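Local coordinates for protein restriction endonuclease (PDB 4F0Q) that cleaves DNA that carries methylated cytosine, acting as a tetrameric, modification-dependent restriction endonuclease, at residues F221-D226 and H240-W245; E149-P154 and R247-G252. All coordinates share one frame; numbering follows the deposited sequence.

Interaction 1 of 2, residues F221-D226 and H240-W245; sequences FRWIDD and HAPESW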
ATOM      1  N   PHE A 221      18.110   0.381 -36.784  1.00 20.77           N
ATOM      2  CA  PHE A 221      19.197   1.354 -36.746  1.00 21.69           C
ATOM      3  C   PHE A 221      19.079   2.433 -37.818  1.00 20.05           C
ATOM      4  O   PHE A 221      19.873   3.374 -37.848  1.00 24.20           O
ATOM      5  CB  PHE A 221      20.559   0.664 -36.823  1.00 22.51           C
ATOM      6  CG  PHE A 221      21.339   0.733 -35.544  1.00 24.58           C
ATOM      7  CD1 PHE A 221      21.997   1.897 -35.181  1.00 23.47           C
ATOM      8  CD2 PHE A 221      21.407  -0.360 -34.699  1.00 24.64           C
ATOM      9  CE1 PHE A 221      22.711   1.966 -33.999  1.00 29.76           C
ATOM     10  CE2 PHE A 221      22.122  -0.299 -33.517  1.00 23.54           C
ATOM     11  CZ  PHE A 221      22.773   0.866 -33.166  1.00 27.22           C
ATOM     12  N   ARG A 222      18.087   2.300 -38.693  1.00 22.69           N
ATOM     13  CA  ARG A 222      17.804   3.334 -39.680  1.00 20.96           C
ATOM     14  C   ARG A 222      17.236   4.576 -38.996  1.00 21.04           C
ATOM     15  O   ARG A 222      17.249   5.670 -39.560  1.00 23.07           O
ATOM     16  CB  ARG A 222      16.845   2.818 -40.753  1.00 20.91           C
ATOM     17  CG  ARG A 222      17.442   1.730 -41.631  1.00 21.08           C
ATOM     18  CD  ARG A 222      16.549   1.418 -42.819  1.00 22.41           C
ATOM     19  NE  ARG A 222      15.255   0.881 -42.409  1.00 20.62           N
ATOM     20  CZ  ARG A 222      14.297   0.519 -43.255  1.00 20.65           C
ATOM     21  NH1 ARG A 222      14.483   0.638 -44.562  1.00 21.23           N
ATOM     22  NH2 ARG A 222      13.150   0.039 -42.794  1.00 22.13           N
ATOM     23  N   TRP A 223      16.734   4.388 -37.779  1.00 17.89           N
ATOM     24  CA  TRP A 223      16.307   5.486 -36.922  1.00 17.22           C
ATOM     25  C   TRP A 223      17.490   6.419 -36.683  1.00 19.30           C
ATOM     26  O   TRP A 223      17.391   7.639 -36.854  1.00 20.95           O
ATOM     27  CB  TRP A 223      15.808   4.919 -35.589  1.00 19.98           C
ATOM     28  CG  TRP A 223      15.303   5.935 -34.607  1.00 19.71           C
ATOM     29  CD1 TRP A 223      14.915   7.218 -34.870  1.00 21.71           C
ATOM     30  CD2 TRP A 223      15.132   5.746 -33.196  1.00 18.24           C
ATOM     31  NE1 TRP A 223      14.513   7.838 -33.710  1.00 17.79           N
ATOM     32  CE2 TRP A 223      14.637   6.955 -32.669  1.00 18.47           C
ATOM     33  CE3 TRP A 223      15.349   4.672 -32.330  1.00 16.28           C
ATOM     34  CZ2 TRP A 223      14.355   7.118 -31.316  1.00 17.02           C
ATOM     35  CZ3 TRP A 223      15.070   4.836 -30.985  1.00 14.17           C
ATOM     36  CH2 TRP A 223      14.578   6.050 -30.492  1.00 15.94           C
ATOM     37  N   ILE A 224      18.614   5.825 -36.294  1.00 21.43           N
ATOM     38  CA  ILE A 224      19.839   6.572 -36.047  1.00 25.65           C
ATOM     39  C   ILE A 224      20.390   7.156 -37.344  1.00 22.63           C
ATOM     40  O   ILE A 224      20.903   8.275 -37.357  1.00 23.52           O
ATOM     41  CB  ILE A 224      20.903   5.692 -35.359  1.00 25.10           C
ATOM     42  CG1 ILE A 224      20.361   5.163 -34.032  1.00 29.38           C
ATOM     43  CG2 ILE A 224      22.183   6.473 -35.122  1.00 18.95           C
ATOM     44  CD1 ILE A 224      19.877   6.256 -33.102  1.00 26.73           C
ATOM     45  N   ASP A 225      20.271   6.399 -38.432  1.00 24.16           N
ATOM     46  CA  ASP A 225      20.679   6.876 -39.750  1.00 18.94           C
ATOM     47  C   ASP A 225      19.955   8.171 -40.086  1.00 18.41           C
ATOM     48  O   ASP A 225      20.564   9.129 -40.559  1.00 21.70           O
ATOM     49  CB  ASP A 225      20.380   5.833 -40.827  1.00 22.41           C
ATOM     50  CG  ASP A 225      21.172   4.555 -40.643  1.00 22.38           C
ATOM     51  OD1 ASP A 225      22.085   4.532 -39.791  1.00 19.16           O
ATOM     52  OD2 ASP A 225      20.888   3.574 -41.364  1.00 22.19           O
ATOM     53  N   ASP A 226      18.650   8.190 -39.834  1.00 22.10           N
ATOM     54  CA  ASP A 226      17.841   9.377 -40.072  1.00 20.77           C
ATOM     55  C   ASP A 226      18.228  10.506 -39.125  1.00 20.71           C
ATOM     56  O   ASP A 226      18.340  11.658 -39.543  1.00 23.20           O
ATOM     57  CB  ASP A 226      16.352   9.056 -39.929  1.00 19.54           C
ATOM     58  CG  ASP A 226      15.875   8.049 -40.953  1.00 18.81           C
ATOM     59  OD1 ASP A 226      16.528   7.922 -42.009  1.00 21.72           O
ATOM     60  OD2 ASP A 226      14.847   7.387 -40.703  1.00 23.38           O
ATOM     61  N   HIS A 240      11.518   5.346 -38.783  1.00 26.04           N
ATOM     62  CA  HIS A 240      11.994   4.019 -38.406  1.00 20.61           C
ATOM     63  C   HIS A 240      12.174   3.907 -36.897  1.00 19.91           C
ATOM     64  O   HIS A 240      12.866   3.015 -36.405  1.00 17.00           O
ATOM     65  CB  HIS A 240      13.304   3.692 -39.126  1.00 20.78           C
ATOM     66  CG  HIS A 240      13.207   3.767 -40.617  1.00 22.34           C
ATOM     67  ND1 HIS A 240      12.394   2.933 -41.353  1.00 21.44           N
ATOM     68  CD2 HIS A 240      13.822   4.578 -41.511  1.00 22.28           C
ATOM     69  CE1 HIS A 240      12.510   3.228 -42.636  1.00 24.61           C
ATOM     70  NE2 HIS A 240      13.371   4.222 -42.759  1.00 24.11           N
ATOM     71  N   ALA A 241      11.543   4.823 -36.169  1.00 17.60           N
ATOM     72  CA  ALA A 241      11.622   4.848 -34.714  1.00 16.07           C
ATOM     73  C   ALA A 241      10.516   3.994 -34.103  1.00 16.75           C
ATOM     74  O   ALA A 241       9.475   3.788 -34.726  1.00 18.78           O
ATOM     75  CB  ALA A 241      11.528   6.285 -34.215  1.00 16.20           C
ATOM     76  N   PRO A 242      10.744   3.477 -32.883  1.00 17.30           N
ATOM     77  CA  PRO A 242       9.713   2.712 -32.174  1.00 17.71           C
ATOM     78  C   PRO A 242       8.464   3.551 -31.916  1.00 18.17           C
ATOM     79  O   PRO A 242       8.568   4.767 -31.752  1.00 19.72           O
ATOM     80  CB  PRO A 242      10.389   2.369 -30.844  1.00 17.04           C
ATOM     81  CG  PRO A 242      11.844   2.389 -31.147  1.00 18.11           C
ATOM     82  CD  PRO A 242      12.024   3.482 -32.153  1.00 14.33           C
ATOM     83  N   GLU A 243       7.303   2.905 -31.885  1.00 17.55           N
ATOM     84  CA  GLU A 243       6.043   3.598 -31.632  1.00 18.56           C
ATOM     85  C   GLU A 243       6.028   4.244 -30.250  1.00 16.77           C
ATOM     86  O   GLU A 243       5.422   5.297 -30.054  1.00 21.20           O
ATOM     87  CB  GLU A 243       4.863   2.632 -31.769  1.00 15.97           C
ATOM     88  CG  GLU A 243       4.654   2.082 -33.174  1.00 26.77           C
ATOM     89  CD  GLU A 243       3.961   3.067 -34.102  1.00 32.02           C
ATOM     90  OE1 GLU A 243       3.732   4.224 -33.691  1.00 33.37           O
ATOM     91  OE2 GLU A 243       3.641   2.679 -35.245  1.00 41.93           O
ATOM     92  N   SER A 244       6.698   3.604 -29.297  1.00 20.07           N
ATOM     93  CA  SER A 244       6.767   4.105 -27.928  1.00 18.64           C
ATOM     94  C   SER A 244       7.498   5.441 -27.858  1.00 17.60           C
ATOM     95  O   SER A 244       7.095   6.345 -27.121  1.00 15.64           O
ATOM     96  CB  SER A 244       7.457   3.082 -27.021  1.00 20.31           C
ATOM     97  OG  SER A 244       8.761   2.783 -27.488  1.00 15.07           O
ATOM     98  N   TRP A 245       8.572   5.564 -28.633  1.00 17.54           N
ATOM     99  CA  TRP A 245       9.354   6.792 -28.654  1.00 18.69           C
ATOM    100  C   TRP A 245       8.576   7.915 -29.328  1.00 15.70           C
ATOM    101  O   TRP A 245       8.689   9.076 -28.945  1.00 17.11           O
ATOM    102  CB  TRP A 245      10.693   6.580 -29.363  1.00 12.24           C
ATOM    103  CG  TRP A 245      11.646   7.712 -29.149  1.00 13.47           C
ATOM    104  CD1 TRP A 245      11.730   8.863 -29.876  1.00 16.08           C
ATOM    105  CD2 TRP A 245      12.649   7.808 -28.131  1.00 12.72           C
ATOM    106  NE1 TRP A 245      12.725   9.668 -29.377  1.00 15.61           N
ATOM    107  CE2 TRP A 245      13.304   9.042 -28.304  1.00 16.72           C
ATOM    108  CE3 TRP A 245      13.059   6.967 -27.092  1.00 12.41           C
ATOM    109  CZ2 TRP A 245      14.346   9.457 -27.477  1.00 16.15           C
ATOM    110  CZ3 TRP A 245      14.093   7.380 -26.273  1.00 13.55           C
ATOM    111  CH2 TRP A 245      14.723   8.615 -26.468  1.00 14.47           C
TER
HETATM  112  O   HOH W   1      13.738   6.998 -38.413  1.00 18.71           O
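The indole of W223 is the centrepiece where helix 222-227 meets the chain leading into helix 243-251. On one of its faces lie two aliphatic groups: A241 CB sits almost on the normal of the five-membered ring, 3.4 Å from its centroid, and P242 CD stands over the six-membered ring. Atoms CZ2 and CH2 of W223 point at the W245 face in a T-shaped stack, the planes 67° apart and W223 CZ2 3.5 Å from W245 CD1. Both tryptophans have CG anti to the backbone N, which brings the two rings together.

The R222 side chain bends at chi3 (-63°) and lays its guanidinium on one face of the H240 imidazole, centres 3.8 Å apart and planes 27° apart. D226 OD2 approaches the imidazole at its edge, 3.1 Å from H240 CD2, and also takes a hydrogen bond from a water that accepts from H240 N.

D220 and the carbonyl of A17 hold the R222 guanidinium, while R239 forms a salt bridge with D226. W223 touches A181 and W245 touches I183, both on strand 175-193, which sets the contact against the large mixed sheet of the AspBHI N-terminal-like region. With no direct hydrogen bond between the segments, stacking, CH-pi contacts and one water join them; the flat-lying arginine would probably disfavour a protonated H240, whereas D226 would favour it.

Interaction 2 of 2, residues E149-P154 and R247-G252; sequences ERLLAP and RWVRQG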
ATOM      1  N   GLU A 149      10.719  20.238 -28.778  1.00 21.87           N
ATOM      2  CA  GLU A 149      11.956  20.063 -28.024  1.00 15.25           C
ATOM      3  C   GLU A 149      12.302  18.587 -27.872  1.00 15.94           C
ATOM      4  O   GLU A 149      13.470  18.206 -27.932  1.00 17.12           O
ATOM      5  CB  GLU A 149      11.854  20.727 -26.649  1.00 16.03           C
ATOM      6  CG  GLU A 149      11.785  22.245 -26.697  1.00 16.89           C
ATOM      7  CD  GLU A 149      11.788  22.874 -25.318  1.00 16.75           C
ATOM      8  OE1 GLU A 149      11.767  22.125 -24.318  1.00 17.08           O
ATOM      9  OE2 GLU A 149      11.813  24.120 -25.234  1.00 21.85           O
ATOM     10  N   ARG A 150      11.279  17.760 -27.679  1.00 20.91           N
ATOM     11  CA  ARG A 150      11.476  16.326 -27.494  1.00 17.43           C
ATOM     12  C   ARG A 150      11.902  15.637 -28.787  1.00 13.51           C
ATOM     13  O   ARG A 150      12.477  14.548 -28.759  1.00 13.93           O
ATOM     14  CB  ARG A 150      10.212  15.677 -26.926  1.00 16.12           C
ATOM     15  CG  ARG A 150       9.867  16.143 -25.521  1.00 14.88           C
ATOM     16  CD  ARG A 150       8.703  15.362 -24.936  1.00 15.27           C
ATOM     17  NE  ARG A 150       7.439  15.661 -25.601  1.00 14.91           N
ATOM     18  CZ  ARG A 150       6.628  16.655 -25.252  1.00 13.60           C
ATOM     19  NH1 ARG A 150       6.952  17.454 -24.244  1.00 14.06           N
ATOM     20  NH2 ARG A 150       5.496  16.853 -25.910  1.00 16.75           N
ATOM     21  N   LEU A 151      11.621  16.278 -29.917  1.00 17.88           N
ATOM     22  CA  LEU A 151      12.052  15.772 -31.217  1.00 17.94           C
ATOM     23  C   LEU A 151      13.572  15.786 -31.325  1.00 18.26           C
ATOM     24  O   LEU A 151      14.161  14.986 -32.051  1.00 17.50           O
ATOM     25  CB  LEU A 151      11.447  16.611 -32.346  1.00 18.29           C
ATOM     26  CG  LEU A 151       9.999  16.326 -32.744  1.00 17.39           C
ATOM     27  CD1 LEU A 151       9.457  17.440 -33.626  1.00 20.82           C
ATOM     28  CD2 LEU A 151       9.909  14.993 -33.462  1.00 19.28           C
ATOM     29  N   LEU A 152      14.198  16.701 -30.591  1.00 20.94           N
ATOM     30  CA  LEU A 152      15.645  16.884 -30.637  1.00 15.20           C
ATOM     31  C   LEU A 152      16.376  15.975 -29.655  1.00 14.44           C
ATOM     32  O   LEU A 152      17.582  15.766 -29.781  1.00 16.94           O
ATOM     33  CB  LEU A 152      15.998  18.341 -30.336  1.00 18.34           C
ATOM     34  CG  LEU A 152      15.405  19.393 -31.272  1.00 18.41           C
ATOM     35  CD1 LEU A 152      15.709  20.791 -30.759  1.00 19.44           C
ATOM     36  CD2 LEU A 152      15.948  19.206 -32.677  1.00 22.71           C
ATOM     37  N   ALA A 153      15.642  15.444 -28.682  1.00 12.55           N
ATOM     38  CA  ALA A 153      16.227  14.619 -27.627  1.00 11.73           C
ATOM     39  C   ALA A 153      16.930  13.379 -28.169  1.00 14.32           C
ATOM     40  O   ALA A 153      16.312  12.549 -28.836  1.00 15.33           O
ATOM     41  CB  ALA A 153      15.162  14.222 -26.614  1.00 13.81           C
ATOM     42  N   PRO A 154      18.234  13.252 -27.879  1.00 15.42           N
ATOM     43  CA  PRO A 154      19.037  12.106 -28.318  1.00 13.18           C
ATOM     44  C   PRO A 154      18.731  10.845 -27.516  1.00 13.77           C
ATOM     45  O   PRO A 154      18.873  10.846 -26.293  1.00 18.98           O
ATOM     46  CB  PRO A 154      20.472  12.568 -28.055  1.00 12.55           C
ATOM     47  CG  PRO A 154      20.352  13.553 -26.946  1.00 14.44           C
ATOM     48  CD  PRO A 154      19.037  14.248 -27.148  1.00 13.15           C
ATOM     49  N   ARG A 247       5.276   8.089 -29.284  1.00 14.30           N
ATOM     50  CA  ARG A 247       4.280   8.431 -28.276  1.00 15.45           C
ATOM     51  C   ARG A 247       4.874   9.338 -27.204  1.00 14.60           C
ATOM     52  O   ARG A 247       4.217  10.264 -26.737  1.00 14.58           O
ATOM     53  CB  ARG A 247       3.695   7.176 -27.625  1.00 17.16           C
ATOM     54  CG  ARG A 247       2.649   7.491 -26.566  1.00 14.87           C
ATOM     55  CD  ARG A 247       2.318   6.294 -25.695  1.00 15.05           C
ATOM     56  NE  ARG A 247       1.575   6.702 -24.506  1.00 18.52           N
ATOM     57  CZ  ARG A 247       1.162   5.872 -23.554  1.00 19.14           C
ATOM     58  NH1 ARG A 247       1.413   4.574 -23.647  1.00 21.85           N
ATOM     59  NH2 ARG A 247       0.494   6.341 -22.509  1.00 21.73           N
ATOM     60  N   TRP A 248       6.117   9.068 -26.812  1.00 16.52           N
ATOM     61  CA  TRP A 248       6.788   9.924 -25.840  1.00 13.89           C
ATOM     62  C   TRP A 248       7.034  11.317 -26.408  1.00 15.55           C
ATOM     63  O   TRP A 248       6.838  12.318 -25.718  1.00 18.87           O
ATOM     64  CB  TRP A 248       8.112   9.321 -25.375  1.00 14.59           C
ATOM     65  CG  TRP A 248       8.915  10.297 -24.570  1.00 16.04           C
ATOM     66  CD1 TRP A 248       8.744  10.607 -23.252  1.00 14.26           C
ATOM     67  CD2 TRP A 248       9.998  11.110 -25.036  1.00 15.22           C
ATOM     68  NE1 TRP A 248       9.659  11.556 -22.866  1.00 18.42           N
ATOM     69  CE2 TRP A 248      10.441  11.881 -23.943  1.00 17.58           C
ATOM     70  CE3 TRP A 248      10.641  11.256 -26.269  1.00 14.53           C
ATOM     71  CZ2 TRP A 248      11.497  12.784 -24.046  1.00 15.69           C
ATOM     72  CZ3 TRP A 248      11.688  12.155 -26.369  1.00 13.25           C
ATOM     73  CH2 TRP A 248      12.106  12.906 -25.264  1.00 13.29           C
ATOM     74  N   VAL A 249       7.476  11.373 -27.659  1.00 12.83           N
ATOM     75  CA  VAL A 249       7.696  12.644 -28.337  1.00 15.51           C
ATOM     76  C   VAL A 249       6.410  13.464 -28.348  1.00 18.37           C
ATOM     77  O   VAL A 249       6.427  14.665 -28.077  1.00 17.25           O
ATOM     78  CB  VAL A 249       8.215  12.439 -29.778  1.00 15.18           C
ATOM     79  CG1 VAL A 249       8.043  13.704 -30.600  1.00 15.49           C
ATOM     80  CG2 VAL A 249       9.673  12.004 -29.763  1.00 12.70           C
ATOM     81  N   ARG A 250       5.290  12.803 -28.632  1.00 16.74           N
ATOM     82  CA  ARG A 250       3.997  13.482 -28.658  1.00 14.58           C
ATOM     83  C   ARG A 250       3.538  13.952 -27.276  1.00 16.61           C
ATOM     84  O   ARG A 250       3.196  15.121 -27.092  1.00 15.72           O
ATOM     85  CB  ARG A 250       2.925  12.582 -29.281  1.00 16.35           C
ATOM     86  CG  ARG A 250       1.575  13.268 -29.448  1.00 20.26           C
ATOM     87  CD  ARG A 250       0.515  12.329 -30.009  1.00 19.13           C
ATOM     88  NE  ARG A 250       0.111  11.306 -29.048  1.00 26.39           N
ATOM     89  CZ  ARG A 250       0.476  10.029 -29.113  1.00 25.63           C
ATOM     90  NH1 ARG A 250       1.256   9.608 -30.099  1.00 22.63           N
ATOM     91  NH2 ARG A 250       0.056   9.171 -28.193  1.00 26.94           N
ATOM     92  N   GLN A 251       3.539  13.041 -26.307  1.00 15.59           N
ATOM     93  CA  GLN A 251       2.940  13.298 -24.997  1.00 16.76           C
ATOM     94  C   GLN A 251       3.909  13.859 -23.956  1.00 17.69           C
ATOM     95  O   GLN A 251       3.558  14.762 -23.198  1.00 20.89           O
ATOM     96  CB  GLN A 251       2.282  12.025 -24.461  1.00 17.75           C
ATOM     97  CG  GLN A 251       1.185  11.474 -25.355  1.00 20.66           C
ATOM     98  CD  GLN A 251       0.562  10.208 -24.803  1.00 25.39           C
ATOM     99  OE1 GLN A 251      -0.359   9.646 -25.395  1.00 29.31           O
ATOM    100  NE2 GLN A 251       1.064   9.749 -23.662  1.00 23.46           N
ATOM    101  N   GLY A 252       5.121  13.315 -23.908  1.00 17.66           N
ATOM    102  CA  GLY A 252       6.106  13.755 -22.938  1.00 13.77           C
ATOM    103  C   GLY A 252       6.192  12.831 -21.740  1.00 15.56           C
ATOM    104  O   GLY A 252       6.219  11.611 -21.891  1.00 19.04           O
TER
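R150, on helix 147-150, reaches along the last turn of helix 243-251, a worked example of an arginine bonding to main-chain carbonyls of a helix's last turn. Its CB lies 3.7 Å from W248 CH2, and CG continues across the same indole. CD stands over the face of the six-membered ring, 4.1 Å from the W248 centroid in a CH-pi contact, and also touches G252 CA. A bend at chi3 (-69°) then swings the guanidinium to the backbone. NE donates to V249 O at 2.9 Å, with an N-H...O angle of 157°, and R150 NH2 donates to the same V249 O at 3.2 Å, so this oxygen is gripped side-on by two nitrogens. It lies near the guanidinium plane, although the donors stand above the carbonyl plane. NH2 adds a weak bond to R250 O. NH1 turns instead to the carbonyl of G144, and NH2 also meets the carbonyl of N425 of the second subunit.

Apolar contacts flank the arginine: A153 CB meets the edge of the W248 ring, 3.6 Å from CH2, and L151 CD2 packs on V249 CG1. G252, with positive phi just after the helix, has backbone angles that call for glycine and lets its CA lie against one guanidinium face. Carbonyls at a helix C-terminus would probably favour a positive charge there, and the bonds fix the guanidinium's rotation.

How the interactions relate
Helix 243-251 serves both contacts: interaction 1 uses the approach to it and its first turn, interaction 2 its last turn. Their centres are 12 Å apart within the range of the AspBHI N-terminal family, and W245 CZ2 packs against A153 O, while the rings of W245 and W248 meet. Interaction 1 joins elements close in sequence and is partly buried, with no other chain touching it; interaction 2 brings together segments 93 residues apart and is more deeply buried, yet borders the second subunit. Arginine plays contrasting parts, stacking on an imidazole in the first and bonding to main-chain carbonyls in the second.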